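Foldase protein PrsA 2 (Bacillus anthracis, PDB 6VJ4) catalyses cis-trans isomerisation of peptidyl-prolyl bonds, helping secreted proteins fold outside the cell after translocation, and is important for secretion of the protective antigen. Local coordinates at residues Y173-G178 with H191-T196; V37-Y42 with K86-K91; Y106-K111 with K199-Y204; L116-N121 with E143-L148. All blocks are in the same frame, centred on the assembly; numbering follows the deposited sequence. Where two conformers were deposited one is given.

Contact 1 (Y173-G178 with H191-T196)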
loop_
_atom_site.group_PDB
_atom_site.type_symbol
_atom_site.label_atom_id
_atom_site.label_comp_id
_atom_site.label_asym_id
_atom_site.label_seq_id
_atom_site.Cartn_x
_atom_site.Cartn_y
_atom_site.Cartn_z
ATOM N N TYR A 173 19.157 -10.871 -35.154
ATOM C CA TYR A 173 20.573 -10.414 -35.133
ATOM C C TYR A 173 21.537 -11.600 -35.209
ATOM O O TYR A 173 22.755 -11.354 -35.452
ATOM C CB TYR A 173 20.825 -9.533 -33.912
ATOM C CG TYR A 173 20.410 -8.098 -34.100
ATOM C CD1 TYR A 173 21.215 -7.230 -34.820
ATOM C CD2 TYR A 173 19.245 -7.589 -33.555
ATOM C CE1 TYR A 173 20.904 -5.897 -34.965
ATOM C CE2 TYR A 173 18.884 -6.261 -33.744
ATOM C CZ TYR A 173 19.738 -5.404 -34.418
ATOM O OH TYR A 173 19.395 -4.100 -34.585
ATOM N N LYS A 174 21.059 -12.824 -34.982
ATOM C CA LYS A 174 21.953 -13.999 -35.110
ATOM C C LYS A 174 22.095 -14.408 -36.580
ATOM O O LYS A 174 23.004 -15.194 -36.893
ATOM C CB LYS A 174 21.427 -15.157 -34.263
ATOM C CG LYS A 174 21.700 -15.026 -32.776
ATOM C CD LYS A 174 21.523 -16.326 -32.012
ATOM C CE LYS A 174 22.119 -16.279 -30.619
ATOM N NZ LYS A 174 21.362 -15.380 -29.714
ATOM N N LEU A 175 21.165 -13.985 -37.436
ATOM C CA LEU A 175 21.191 -14.405 -38.857
ATOM C C LEU A 175 22.297 -13.701 -39.652
ATOM O O LEU A 175 22.742 -12.603 -39.253
ATOM C CB LEU A 175 19.841 -14.080 -39.513
ATOM C CG LEU A 175 18.647 -14.822 -38.945
ATOM C CD1 LEU A 175 17.367 -14.240 -39.517
ATOM C CD2 LEU A 175 18.761 -16.304 -39.212
ATOM N N LYS A 176 22.682 -14.345 -40.745
ATOM C CA LYS A 176 23.566 -13.782 -41.792
ATOM C C LYS A 176 22.649 -13.247 -42.897
ATOM O O LYS A 176 21.504 -13.718 -42.976
ATOM C CB LYS A 176 24.548 -14.857 -42.261
ATOM C CG LYS A 176 25.512 -15.297 -41.168
ATOM C CD LYS A 176 26.514 -16.335 -41.595
ATOM C CE LYS A 176 27.482 -16.703 -40.488
ATOM N NZ LYS A 176 28.238 -15.525 -39.995
ATOM N N ILE A 177 23.093 -12.221 -43.634
ATOM C CA ILE A 177 22.265 -11.694 -44.759
ATOM C C ILE A 177 21.828 -12.865 -45.634
ATOM O O ILE A 177 22.681 -13.694 -46.012
ATOM C CB ILE A 177 22.996 -10.625 -45.597
ATOM C CG1 ILE A 177 23.300 -9.367 -44.783
ATOM C CG2 ILE A 177 22.197 -10.292 -46.857
ATOM C CD1 ILE A 177 22.085 -8.599 -44.388
ATOM N N GLY A 178 20.528 -12.913 -45.929
ATOM C CA GLY A 178 19.912 -13.930 -46.799
ATOM C C GLY A 178 19.512 -15.188 -46.059
ATOM O O GLY A 178 18.820 -16.038 -46.676
ATOM N N HIS A 191 7.527 -16.966 -35.834
ATOM C CA HIS A 191 8.044 -16.190 -36.972
ATOM C C HIS A 191 9.073 -16.990 -37.747
ATOM O O HIS A 191 9.856 -17.727 -37.124
ATOM C CB HIS A 191 8.794 -14.916 -36.530
ATOM C CG HIS A 191 8.043 -14.009 -35.632
ATOM N ND1 HIS A 191 7.443 -12.850 -36.095
ATOM C CD2 HIS A 191 7.792 -14.067 -34.307
ATOM C CE1 HIS A 191 6.851 -12.241 -35.098
ATOM N NE2 HIS A 191 7.041 -12.965 -33.984
ATOM N N ILE A 192 8.989 -16.889 -39.062
ATOM C CA ILE A 192 10.113 -17.317 -39.917
ATOM C C ILE A 192 10.728 -15.993 -40.365
ATOM O O ILE A 192 10.007 -15.160 -40.962
ATOM C CB ILE A 192 9.683 -18.209 -41.076
ATOM C CG1 ILE A 192 9.067 -19.510 -40.557
ATOM C CG2 ILE A 192 10.865 -18.478 -41.974
ATOM C CD1 ILE A 192 10.011 -20.364 -39.742
ATOM N N ILE A 193 12.013 -15.798 -40.059
ATOM C CA ILE A 193 12.672 -14.486 -40.290
ATOM C C ILE A 193 13.767 -14.624 -41.346
ATOM O O ILE A 193 14.504 -15.659 -41.338
ATOM C CB ILE A 193 13.276 -13.964 -38.967
ATOM C CG1 ILE A 193 12.277 -13.973 -37.811
ATOM C CG2 ILE A 193 13.915 -12.588 -39.174
ATOM C CD1 ILE A 193 12.901 -13.673 -36.443
ATOM N N LYS A 194 13.847 -13.639 -42.228
ATOM C CA LYS A 194 14.935 -13.578 -43.218
ATOM C C LYS A 194 15.651 -12.241 -43.043
ATOM O O LYS A 194 15.005 -11.209 -43.142
ATOM C CB LYS A 194 14.398 -13.729 -44.642
ATOM C CG LYS A 194 15.475 -13.702 -45.700
ATOM C CD LYS A 194 15.012 -13.954 -47.104
ATOM C CE LYS A 194 13.977 -12.963 -47.583
ATOM N NZ LYS A 194 13.742 -13.083 -49.050
ATOM N N LEU A 195 16.960 -12.273 -42.777
ATOM C CA LEU A 195 17.681 -10.992 -42.671
ATOM C C LEU A 195 18.021 -10.498 -44.073
ATOM O O LEU A 195 18.581 -11.263 -44.833
ATOM C CB LEU A 195 18.953 -11.201 -41.848
ATOM C CG LEU A 195 19.761 -9.920 -41.642
ATOM C CD1 LEU A 195 19.055 -8.938 -40.733
ATOM C CD2 LEU A 195 21.128 -10.276 -41.094
ATOM N N THR A 196 17.747 -9.228 -44.376
ATOM C CA THR A 196 17.971 -8.777 -45.773
ATOM C C THR A 196 18.879 -7.558 -45.850
ATOM O O THR A 196 19.262 -7.209 -46.974
ATOM C CB THR A 196 16.637 -8.470 -46.457
ATOM O OG1 THR A 196 15.926 -7.517 -45.677
ATOM C CG2 THR A 196 15.762 -9.698 -46.584
#
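Leu195 is the bump and the Leu175-Ile177 turn the hollow where, in this parvulin-type (PpiC) domain, the chain leaving helix 166-174 folds against strand 189-198 of the antiparallel sheet. Three sides of the hollow can be traced. Leu175 CB meets Leu195 CB at 3.8 Å, the carbonyl Leu175 O comes to within 3.4 Å of Leu195 CD2, and Ile177 CD1 closes on Leu195 CD2 at 3.8 Å. Leu195 reaches in because its CG stands anti to the backbone N (chi1 -178°). Ile177 starts off to one side, and its end then bends back over the strand, so that CD1 also lies 3.7 Å from Thr196 C. A second, smaller fit lies two residues back along the strand: Leu175 CD1 rests on the Ile193 backbone and 3.8 Å from Ile193 CG2. Outside the two segments, Ile110 of strand 110-117 touches Leu195, while Phe168 and Ala171 of helix 166-174 touch Ile193, which makes the leucine-isoleucine cluster part of the packing between helix and sheet. The turn is pinned at its far end by a backbone bond: Gly178 N donates to Leu195 O at 2.8 Å, with an N-H...O angle of 167°.

Contact 2 (V37-Y42 with K86-K91)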
loop_
_atom_site.group_PDB
_atom_site.type_symbol
_atom_site.label_atom_id
_atom_site.label_comp_id
_atom_site.label_asym_id
_atom_site.label_seq_id
_atom_site.Cartn_x
_atom_site.Cartn_y
_atom_site.Cartn_z
ATOM N N VAL A 37 3.653 7.392 -4.111
ATOM C CA VAL A 37 4.967 6.682 -4.177
ATOM C C VAL A 37 5.824 7.317 -5.280
ATOM O O VAL A 37 6.982 7.668 -4.990
ATOM C CB VAL A 37 4.778 5.170 -4.409
ATOM C CG1 VAL A 37 6.104 4.458 -4.641
ATOM C CG2 VAL A 37 4.017 4.521 -3.263
ATOM N N ILE A 38 5.263 7.481 -6.482
ATOM C CA ILE A 38 6.022 8.059 -7.634
ATOM C C ILE A 38 6.372 9.526 -7.364
ATOM O O ILE A 38 7.556 9.885 -7.528
ATOM C CB ILE A 38 5.216 7.900 -8.937
ATOM C CG1 ILE A 38 4.936 6.426 -9.232
ATOM C CG2 ILE A 38 5.908 8.593 -10.103
ATOM C CD1 ILE A 38 6.174 5.555 -9.258
ATOM N N THR A 39 5.387 10.330 -6.951
ATOM C CA THR A 39 5.606 11.789 -6.735
ATOM C C THR A 39 6.590 12.036 -5.587
ATOM O O THR A 39 7.235 13.098 -5.604
ATOM C CB THR A 39 4.276 12.518 -6.500
ATOM O OG1 THR A 39 3.613 11.894 -5.400
ATOM C CG2 THR A 39 3.383 12.504 -7.719
ATOM N N LYS A 40 6.687 11.113 -4.625
ATOM C CA LYS A 40 7.629 11.310 -3.490
ATOM C C LYS A 40 9.053 10.952 -3.936
ATOM O O LYS A 40 9.986 11.695 -3.562
ATOM C CB LYS A 40 7.245 10.459 -2.274
ATOM C CG LYS A 40 8.126 10.668 -1.047
ATOM C CD LYS A 40 7.843 9.709 0.093
ATOM C CE LYS A 40 8.700 9.973 1.314
ATOM N NZ LYS A 40 8.399 11.290 1.922
ATOM N N LYS A 41 9.211 9.856 -4.687
ATOM C CA LYS A 41 10.563 9.393 -5.110
ATOM C C LYS A 41 11.102 10.252 -6.261
ATOM O O LYS A 41 12.306 10.582 -6.236
ATOM C CB LYS A 41 10.540 7.919 -5.528
ATOM C CG LYS A 41 11.902 7.377 -5.942
ATOM C CD LYS A 41 11.947 5.896 -6.212
ATOM C CE LYS A 41 13.336 5.444 -6.615
ATOM N NZ LYS A 41 13.378 4.000 -6.946
ATOM N N TYR A 42 10.257 10.562 -7.245
ATOM C CA TYR A 42 10.682 11.353 -8.431
ATOM C C TYR A 42 10.112 12.765 -8.303
ATOM O O TYR A 42 9.068 13.071 -8.908
ATOM C CB TYR A 42 10.257 10.616 -9.699
ATOM C CG TYR A 42 10.816 9.219 -9.775
ATOM C CD1 TYR A 42 12.115 9.000 -10.204
ATOM C CD2 TYR A 42 10.070 8.124 -9.373
ATOM C CE1 TYR A 42 12.651 7.725 -10.258
ATOM C CE2 TYR A 42 10.588 6.840 -9.434
ATOM C CZ TYR A 42 11.885 6.640 -9.877
ATOM O OH TYR A 42 12.421 5.386 -9.944
ATOM N N LYS A 86 2.059 12.933 -13.896
ATOM C CA LYS A 86 2.608 12.738 -15.267
ATOM C C LYS A 86 4.086 13.153 -15.303
ATOM O O LYS A 86 4.912 12.368 -15.819
ATOM C CB LYS A 86 1.830 13.553 -16.304
ATOM C CG LYS A 86 2.251 13.291 -17.745
ATOM C CD LYS A 86 1.800 14.343 -18.740
ATOM C CE LYS A 86 2.480 15.681 -18.530
ATOM N NZ LYS A 86 2.172 16.631 -19.625
ATOM N N LEU A 87 4.398 14.346 -14.786
ATOM C CA LEU A 87 5.795 14.860 -14.804
ATOM C C LEU A 87 6.695 13.953 -13.959
ATOM O O LEU A 87 7.841 13.697 -14.388
ATOM C CB LEU A 87 5.826 16.302 -14.293
ATOM C CG LEU A 87 5.154 17.335 -15.196
ATOM C CD1 LEU A 87 5.173 18.712 -14.552
ATOM C CD2 LEU A 87 5.813 17.382 -16.566
ATOM N N SER A 88 6.216 13.500 -12.800
ATOM C CA SER A 88 7.045 12.605 -11.947
ATOM C C SER A 88 7.272 11.267 -12.651
ATOM O O SER A 88 8.365 10.701 -12.575
ATOM C CB SER A 88 6.434 12.432 -10.589
ATOM O OG SER A 88 6.472 13.660 -9.884
HETATM N N MSE A 89 6.243 10.785 -13.355
HETATM C CA MSE A 89 6.337 9.535 -14.090
HETATM C C MSE A 89 7.321 9.692 -15.248
HETATM O O MSE A 89 8.114 8.791 -15.511
HETATM C CB MSE A 89 4.954 9.117 -14.599
HETATM C CG MSE A 89 4.863 7.674 -15.023
HETATM SE SE MSE A 89 5.370 6.489 -13.549
HETATM C CE MSE A 89 3.847 5.449 -12.902
ATOM N N ASN A 90 7.256 10.839 -15.937
ATOM C CA ASN A 90 8.156 11.114 -17.046
ATOM C C ASN A 90 9.599 11.095 -16.543
ATOM O O ASN A 90 10.462 10.552 -17.253
ATOM C CB ASN A 90 7.880 12.460 -17.722
ATOM C CG ASN A 90 6.637 12.458 -18.586
ATOM O OD1 ASN A 90 5.997 11.423 -18.762
ATOM N ND2 ASN A 90 6.306 13.611 -19.146
ATOM N N LYS A 91 9.836 11.684 -15.369
ATOM C CA LYS A 91 11.197 11.737 -14.778
ATOM C C LYS A 91 11.635 10.315 -14.409
ATOM O O LYS A 91 12.817 9.981 -14.644
ATOM C CB LYS A 91 11.210 12.673 -13.564
ATOM C CG LYS A 91 12.562 12.857 -12.893
ATOM C CD LYS A 91 12.516 13.749 -11.666
ATOM C CE LYS A 91 13.860 13.881 -10.978
ATOM N NZ LYS A 91 13.778 14.719 -9.759
#
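Ile38 points at helix 76-95 and sets both its branches against it. CG2 sits between Ser88 and Met89, 3.9 Å from Ser88 CB, while CG1 meets Met89 CE, the tip of a selenomethionine, at 4.0 Å. Met89 does not start out pointing at Ile38, but bends at chi2 and chi3 bring SE and CE round to it. One residue on, Thr39 touches more lightly, its CG2 lying 3.9 Å from Ser88 OG; its own hydroxyl is bonded back to Gln35 O. Helix 28-41 then ends, and Tyr42 is the first residue to leave helical angles. Its carbonyl O lies 2.8 Å from Ser88 OG, whose proton has Lys84 O as another possible acceptor. Tyr42 CB packs 3.4 Å from Ser88 O, and the aliphatic run of Lys91 passes the same residue, CD being 4.3 Å from Tyr42 CB. The tyrosine hydroxyl bonds to Glu233, on helix 223-236, whose Leu230 touches both Ile38 and Met89. With segment axes 8.7 Å apart and inclined at 66°, a small serine between the two segments and a third helix against the isoleucine, this is steeply crossed helix-helix packing, in the helical part of PrsA built from sequence on both sides of the isomerase domain.

Contact 3 (Y106-K111 with K199-Y204); sequences YKPEIK and KDLKPY
The Tyr106 ring is sandwiched by two side chains of 199-204. Over one face lies Leu201 CD2, 3.6 Å from the ring centroid, a CH-pi contact. Tyr204 approaches the opposite face edge-on, its CD1 nearest Tyr106 CG, in a T-shaped pair with centroids 5.4 Å apart and planes at 84°. The edge of the Tyr106 ring is met near its plane by Lys202 O, to which Tyr106 OH donates at 2.6 Å. CG stands anti to the backbone N (chi1 177°), and the ring continues from there between its two neighbours; Val207 and Ile211 of helix 204-220 also touch it. Pro203 holds the N-cap position of that helix, so the tyrosine binds just where it begins.

Further along, the two chains run in nearly opposite directions. Pro108 CB lies close to Lys199 O at 3.1 Å, and Lys199 N donates to Glu109 O at 2.9 Å with a nearly straight N-H...O angle of 173°. One water joins Glu109 N to Asp200 O. The Glu109 and Lys199 side chains lie side by side, pointing the same way, but the salt bridge from Lys199 NZ to Glu109 OE1 is weak at 3.4 Å, and uncertain because Lys199 was modelled in two conformers; Lys199 also makes a cation-pi contact with Tyr158. A second water links Lys199 NZ with Glu109 OE2.

Both linkers between the isomerase domain and the flanking helices are joined here. The chemistry implies unequal halves: an aromatic grip with a short hydroxyl bond, and a straight backbone bond beside a hydrated, probably mobile charge pair likely to add little.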
loop_
_atom_site.group_PDB
_atom_site.type_symbol
_atom_site.label_atom_id
_atom_site.label_comp_id
_atom_site.label_asym_id
_atom_site.label_seq_id
_atom_site.Cartn_x
_atom_site.Cartn_y
_atom_site.Cartn_z
ATOM N N TYR A 106 23.056 -0.871 -28.518
ATOM C CA TYR A 106 24.072 -0.431 -29.506
ATOM C C TYR A 106 24.252 -1.563 -30.507
ATOM O O TYR A 106 25.067 -2.477 -30.287
ATOM C CB TYR A 106 25.380 -0.043 -28.831
ATOM C CG TYR A 106 26.472 0.339 -29.788
ATOM C CD1 TYR A 106 26.398 1.489 -30.559
ATOM C CD2 TYR A 106 27.627 -0.407 -29.865
ATOM C CE1 TYR A 106 27.430 1.857 -31.406
ATOM C CE2 TYR A 106 28.673 -0.048 -30.702
ATOM C CZ TYR A 106 28.572 1.085 -31.488
ATOM O OH TYR A 106 29.610 1.411 -32.319
ATOM N N LYS A 107 23.439 -1.506 -31.545
ATOM C CA LYS A 107 23.438 -2.517 -32.624
ATOM C C LYS A 107 23.142 -1.833 -33.941
ATOM O O LYS A 107 22.469 -0.802 -33.989
ATOM C CB LYS A 107 22.362 -3.569 -32.389
ATOM C CG LYS A 107 22.425 -4.300 -31.068
ATOM C CD LYS A 107 21.380 -5.392 -30.981
ATOM C CE LYS A 107 21.289 -5.967 -29.589
ATOM N NZ LYS A 107 20.234 -7.007 -29.498
ATOM N N PRO A 108 23.617 -2.396 -35.057
ATOM C CA PRO A 108 23.317 -1.828 -36.358
ATOM C C PRO A 108 21.823 -1.911 -36.676
ATOM O O PRO A 108 21.164 -2.834 -36.207
ATOM C CB PRO A 108 24.076 -2.707 -37.357
ATOM C CG PRO A 108 24.441 -3.961 -36.594
ATOM C CD PRO A 108 24.404 -3.639 -35.118
ATOM N N GLU A 109 21.325 -0.901 -37.388
ATOM C CA GLU A 109 19.952 -0.958 -37.934
ATOM C C GLU A 109 19.936 -2.144 -38.902
ATOM O O GLU A 109 20.922 -2.318 -39.650
ATOM C CB GLU A 109 19.695 0.406 -38.577
ATOM C CG GLU A 109 18.269 0.731 -38.896
ATOM C CD GLU A 109 18.052 2.134 -39.454
ATOM O OE1 GLU A 109 19.013 2.923 -39.492
ATOM O OE2 GLU A 109 16.924 2.427 -39.848
ATOM N N ILE A 110 18.879 -2.949 -38.861
ATOM C CA ILE A 110 18.786 -4.129 -39.765
ATOM C C ILE A 110 17.467 -4.098 -40.523
ATOM O O ILE A 110 16.497 -3.481 -40.060
ATOM C CB ILE A 110 18.931 -5.464 -39.025
ATOM C CG1 ILE A 110 17.976 -5.573 -37.834
ATOM C CG2 ILE A 110 20.375 -5.688 -38.596
ATOM C CD1 ILE A 110 17.850 -6.986 -37.267
ATOM N N LYS A 111 17.481 -4.751 -41.673
ATOM C CA LYS A 111 16.248 -4.919 -42.449
ATOM C C LYS A 111 15.962 -6.411 -42.471
ATOM O O LYS A 111 16.894 -7.204 -42.631
ATOM C CB LYS A 111 16.385 -4.355 -43.863
ATOM C CG LYS A 111 15.123 -4.466 -44.691
ATOM C CD LYS A 111 15.214 -3.750 -45.998
ATOM C CE LYS A 111 16.281 -4.296 -46.913
ATOM N NZ LYS A 111 16.107 -3.736 -48.284
ATOM N N LYS A 199 23.003 -2.138 -41.630
ATOM C CA LYS A 199 23.675 -0.829 -41.827
ATOM C C LYS A 199 24.982 -0.746 -41.054
ATOM O O LYS A 199 25.109 -1.398 -40.007
ATOM C CB LYS A 199 22.778 0.310 -41.355
ATOM C CG LYS A 199 21.503 0.433 -42.161
ATOM C CD LYS A 199 20.818 1.743 -41.998
ATOM C CE LYS A 199 19.696 1.904 -42.997
ATOM N NZ LYS A 199 19.063 3.236 -42.900
ATOM N N ASP A 200 25.880 0.110 -41.550
ATOM C CA ASP A 200 27.137 0.382 -40.836
ATOM C C ASP A 200 26.756 0.963 -39.467
ATOM O O ASP A 200 25.663 1.606 -39.333
ATOM C CB ASP A 200 27.993 1.345 -41.666
ATOM C CG ASP A 200 28.312 0.839 -43.072
ATOM O OD1 ASP A 200 28.442 -0.394 -43.242
ATOM O OD2 ASP A 200 28.396 1.680 -44.013
ATOM N N LEU A 201 27.594 0.724 -38.470
ATOM C CA LEU A 201 27.325 1.247 -37.114
ATOM C C LEU A 201 28.422 2.251 -36.752
ATOM O O LEU A 201 29.615 1.905 -36.843
ATOM C CB LEU A 201 27.266 0.064 -36.150
ATOM C CG LEU A 201 26.972 0.406 -34.696
ATOM C CD1 LEU A 201 25.649 1.132 -34.556
ATOM C CD2 LEU A 201 26.992 -0.845 -33.834
ATOM N N LYS A 202 28.022 3.469 -36.386
ATOM C CA LYS A 202 28.996 4.504 -35.970
ATOM C C LYS A 202 29.518 4.154 -34.583
ATOM O O LYS A 202 28.938 3.338 -33.872
ATOM C CB LYS A 202 28.340 5.888 -35.990
ATOM C CG LYS A 202 28.144 6.492 -37.372
ATOM C CD LYS A 202 27.391 7.805 -37.344
ATOM C CE LYS A 202 27.214 8.425 -38.715
ATOM N NZ LYS A 202 26.390 7.565 -39.598
ATOM N N PRO A 203 30.639 4.754 -34.140
ATOM C CA PRO A 203 31.167 4.465 -32.815
ATOM C C PRO A 203 30.148 4.812 -31.730
ATOM O O PRO A 203 29.375 5.752 -31.894
ATOM C CB PRO A 203 32.398 5.375 -32.723
ATOM C CG PRO A 203 32.767 5.623 -34.156
ATOM C CD PRO A 203 31.446 5.756 -34.866
ATOM N N TYR A 204 30.195 4.050 -30.649
ATOM C CA TYR A 204 29.265 4.199 -29.508
ATOM C C TYR A 204 29.145 5.654 -29.040
ATOM O O TYR A 204 28.034 6.124 -28.885
ATOM C CB TYR A 204 29.704 3.292 -28.367
ATOM C CG TYR A 204 28.819 3.361 -27.158
ATOM C CD1 TYR A 204 27.529 2.871 -27.206
ATOM C CD2 TYR A 204 29.250 3.948 -25.981
ATOM C CE1 TYR A 204 26.696 2.941 -26.109
ATOM C CE2 TYR A 204 28.428 4.027 -24.873
ATOM C CZ TYR A 204 27.149 3.500 -24.935
ATOM O OH TYR A 204 26.320 3.572 -23.855
HETATM O O HOH W 1 23.133 1.304 -37.945
HETATM O O HOH W 2 16.113 3.808 -41.895
#

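Contact 4 (L116-N121 with E143-L148)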
loop_
_atom_site.group_PDB
_atom_site.type_symbol
_atom_site.label_atom_id
_atom_site.label_comp_id
_atom_site.label_asym_id
_atom_site.label_seq_id
_atom_site.Cartn_x
_atom_site.Cartn_y
_atom_site.Cartn_z
ATOM N N LEU A 116 4.574 -14.559 -40.098
ATOM C CA LEU A 116 4.024 -14.848 -38.755
ATOM C C LEU A 116 2.858 -15.833 -38.859
ATOM O O LEU A 116 1.917 -15.573 -39.629
ATOM C CB LEU A 116 3.565 -13.541 -38.116
ATOM C CG LEU A 116 2.850 -13.692 -36.779
ATOM C CD1 LEU A 116 3.761 -14.342 -35.751
ATOM C CD2 LEU A 116 2.384 -12.324 -36.289
ATOM N N VAL A 117 2.949 -16.936 -38.127
ATOM C CA VAL A 117 1.851 -17.946 -38.093
ATOM C C VAL A 117 1.577 -18.323 -36.633
ATOM O O VAL A 117 2.417 -18.107 -35.780
ATOM C CB VAL A 117 2.111 -19.182 -38.975
ATOM C CG1 VAL A 117 2.166 -18.821 -40.455
ATOM C CG2 VAL A 117 3.338 -19.972 -38.557
ATOM N N SER A 118 0.380 -18.818 -36.331
ATOM C CA SER A 118 0.102 -19.107 -34.899
ATOM C C SER A 118 0.469 -20.555 -34.565
ATOM O O SER A 118 0.752 -20.838 -33.391
ATOM C CB SER A 118 -1.344 -18.818 -34.583
ATOM O OG SER A 118 -2.173 -19.469 -35.523
ATOM N N ASP A 119 0.468 -21.420 -35.573
ATOM C CA ASP A 119 0.677 -22.878 -35.380
ATOM C C ASP A 119 2.148 -23.189 -35.649
ATOM O O ASP A 119 2.591 -22.858 -36.758
ATOM C CB ASP A 119 -0.244 -23.646 -36.328
ATOM C CG ASP A 119 -0.237 -25.149 -36.121
ATOM O OD1 ASP A 119 -0.882 -25.604 -35.159
ATOM O OD2 ASP A 119 0.441 -25.847 -36.912
ATOM N N GLU A 120 2.846 -23.804 -34.679
ATOM C CA GLU A 120 4.294 -24.141 -34.796
ATOM C C GLU A 120 4.515 -25.146 -35.938
ATOM O O GLU A 120 5.558 -25.034 -36.625
ATOM C CB GLU A 120 4.845 -24.708 -33.487
ATOM C CG GLU A 120 6.330 -25.024 -33.538
ATOM C CD GLU A 120 6.922 -25.684 -32.303
ATOM O OE1 GLU A 120 6.190 -25.847 -31.309
ATOM O OE2 GLU A 120 8.115 -26.043 -32.339
ATOM N N ASN A 121 3.616 -26.120 -36.113
ATOM C CA ASN A 121 3.816 -27.071 -37.241
ATOM C C ASN A 121 3.692 -26.304 -38.558
ATOM O O ASN A 121 4.437 -26.614 -39.494
ATOM C CB ASN A 121 2.828 -28.246 -37.258
ATOM C CG ASN A 121 3.220 -29.284 -38.294
ATOM O OD1 ASN A 121 4.343 -29.793 -38.267
ATOM N ND2 ASN A 121 2.321 -29.599 -39.214
ATOM N N GLU A 143 0.388 -16.473 -46.410
ATOM C CA GLU A 143 0.233 -17.109 -45.073
ATOM C C GLU A 143 0.524 -16.191 -43.897
ATOM O O GLU A 143 0.103 -16.572 -42.762
ATOM C CB GLU A 143 1.230 -18.267 -44.939
ATOM C CG GLU A 143 1.082 -19.330 -46.005
ATOM C CD GLU A 143 -0.205 -20.121 -45.941
ATOM O OE1 GLU A 143 -0.915 -20.001 -44.925
ATOM O OE2 GLU A 143 -0.495 -20.846 -46.915
ATOM N N SER A 144 1.199 -15.051 -44.104
ATOM C CA SER A 144 1.560 -14.278 -42.890
ATOM C C SER A 144 0.328 -13.673 -42.219
ATOM O O SER A 144 -0.556 -13.153 -42.933
ATOM C CB SER A 144 2.572 -13.213 -43.158
ATOM O OG SER A 144 2.967 -12.633 -41.929
ATOM N N GLN A 145 0.298 -13.744 -40.883
ATOM C CA GLN A 145 -0.771 -13.134 -40.065
ATOM C C GLN A 145 -0.417 -11.685 -39.725
ATOM O O GLN A 145 -1.276 -11.010 -39.146
ATOM C CB GLN A 145 -0.961 -13.951 -38.794
ATOM C CG GLN A 145 -1.461 -15.346 -39.095
ATOM C CD GLN A 145 -1.538 -16.184 -37.846
ATOM O OE1 GLN A 145 -1.214 -15.727 -36.750
ATOM N NE2 GLN A 145 -1.910 -17.434 -38.029
ATOM N N ASP A 146 0.788 -11.230 -40.079
ATOM C CA ASP A 146 1.203 -9.841 -39.740
ATOM C C ASP A 146 0.678 -8.913 -40.834
ATOM O O ASP A 146 1.331 -8.797 -41.889
ATOM C CB ASP A 146 2.711 -9.686 -39.585
ATOM C CG ASP A 146 3.093 -8.243 -39.289
ATOM O OD1 ASP A 146 2.169 -7.458 -38.939
ATOM O OD2 ASP A 146 4.259 -7.882 -39.502
ATOM N N LEU A 147 -0.480 -8.292 -40.590
ATOM C CA LEU A 147 -1.096 -7.442 -41.643
ATOM C C LEU A 147 -0.193 -6.253 -41.978
ATOM O O LEU A 147 -0.293 -5.767 -43.103
ATOM C CB LEU A 147 -2.462 -6.966 -41.170
ATOM C CG LEU A 147 -3.476 -8.074 -40.903
ATOM C CD1 LEU A 147 -4.812 -7.473 -40.507
ATOM C CD2 LEU A 147 -3.627 -8.966 -42.136
ATOM N N LEU A 148 0.630 -5.780 -41.040
ATOM C CA LEU A 148 1.480 -4.595 -41.348
ATOM C C LEU A 148 2.529 -4.900 -42.428
ATOM O O LEU A 148 2.987 -3.933 -43.053
ATOM C CB LEU A 148 2.178 -4.145 -40.066
ATOM C CG LEU A 148 1.269 -3.636 -38.959
ATOM C CD1 LEU A 148 2.081 -3.310 -37.704
ATOM C CD2 LEU A 148 0.511 -2.416 -39.433
#
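Gln145 meets the end of strand 110-117, beginning at Leu116. Its CB and then its CG each come 3.4 Å from Leu116 O, the same carbonyl that accepts a hydrogen bond from Gln145 N at 2.7 Å. Beyond CG the chain is extended, which carries CD past the strand to 3.6 Å from Ser118 N. The amide at the tip ends beside Ser118 N and OG; its two terminal atoms are probably exchanged in the model, so no bond is assigned to either. Ser144 takes the other backbone group of Leu116: its OG accepts from Leu116 N at 3.1 Å in a nearly straight line (177°). Thus Leu116 offers both its N-H and its C=O to one loop, the link from helix 136-143 to helix 147-150 in the parvulin-type fold. The same Ser144 OG takes Asp146 N at 3.2 Å, an ST turn in the loop at the strand end. Val117 adds CG1, 3.8 Å from Glu143 O, and its side chain also touches helix 120-131. Asp146 caps helix 147-150, with OD1 met by Leu148 N from well above the carboxylate plane; OD2 bonds to Ser149 OG and to His114 NE2, and the ND1 of His114 is hydrogen-bonded to His191 ND1.

Contacts 1, 3 and 4 all belong to the isomerase domain or its edge, and contacts 3 and 4 share strand 110-117, one at its start and the other at its end. Contact 1, on the neighbouring strand 189-198, meets contact 3 through Tyr173 OH and Pro108 O and meets contact 4 where His191 packs on Leu116. Contact 2 lies apart among helices, its centre about 40 Å from those of contacts 1 and 4. Contacts 1, 2 and 4 are partly buried, whereas contact 3 is at the surface and combines a T-shaped aromatic pair with a salt bridge and bridging waters. Branched apolar groups dominate contact 1; contact 2 mixes isoleucine, tyrosine and serine; contact 4 relies on backbone and serine hydrogen bonds.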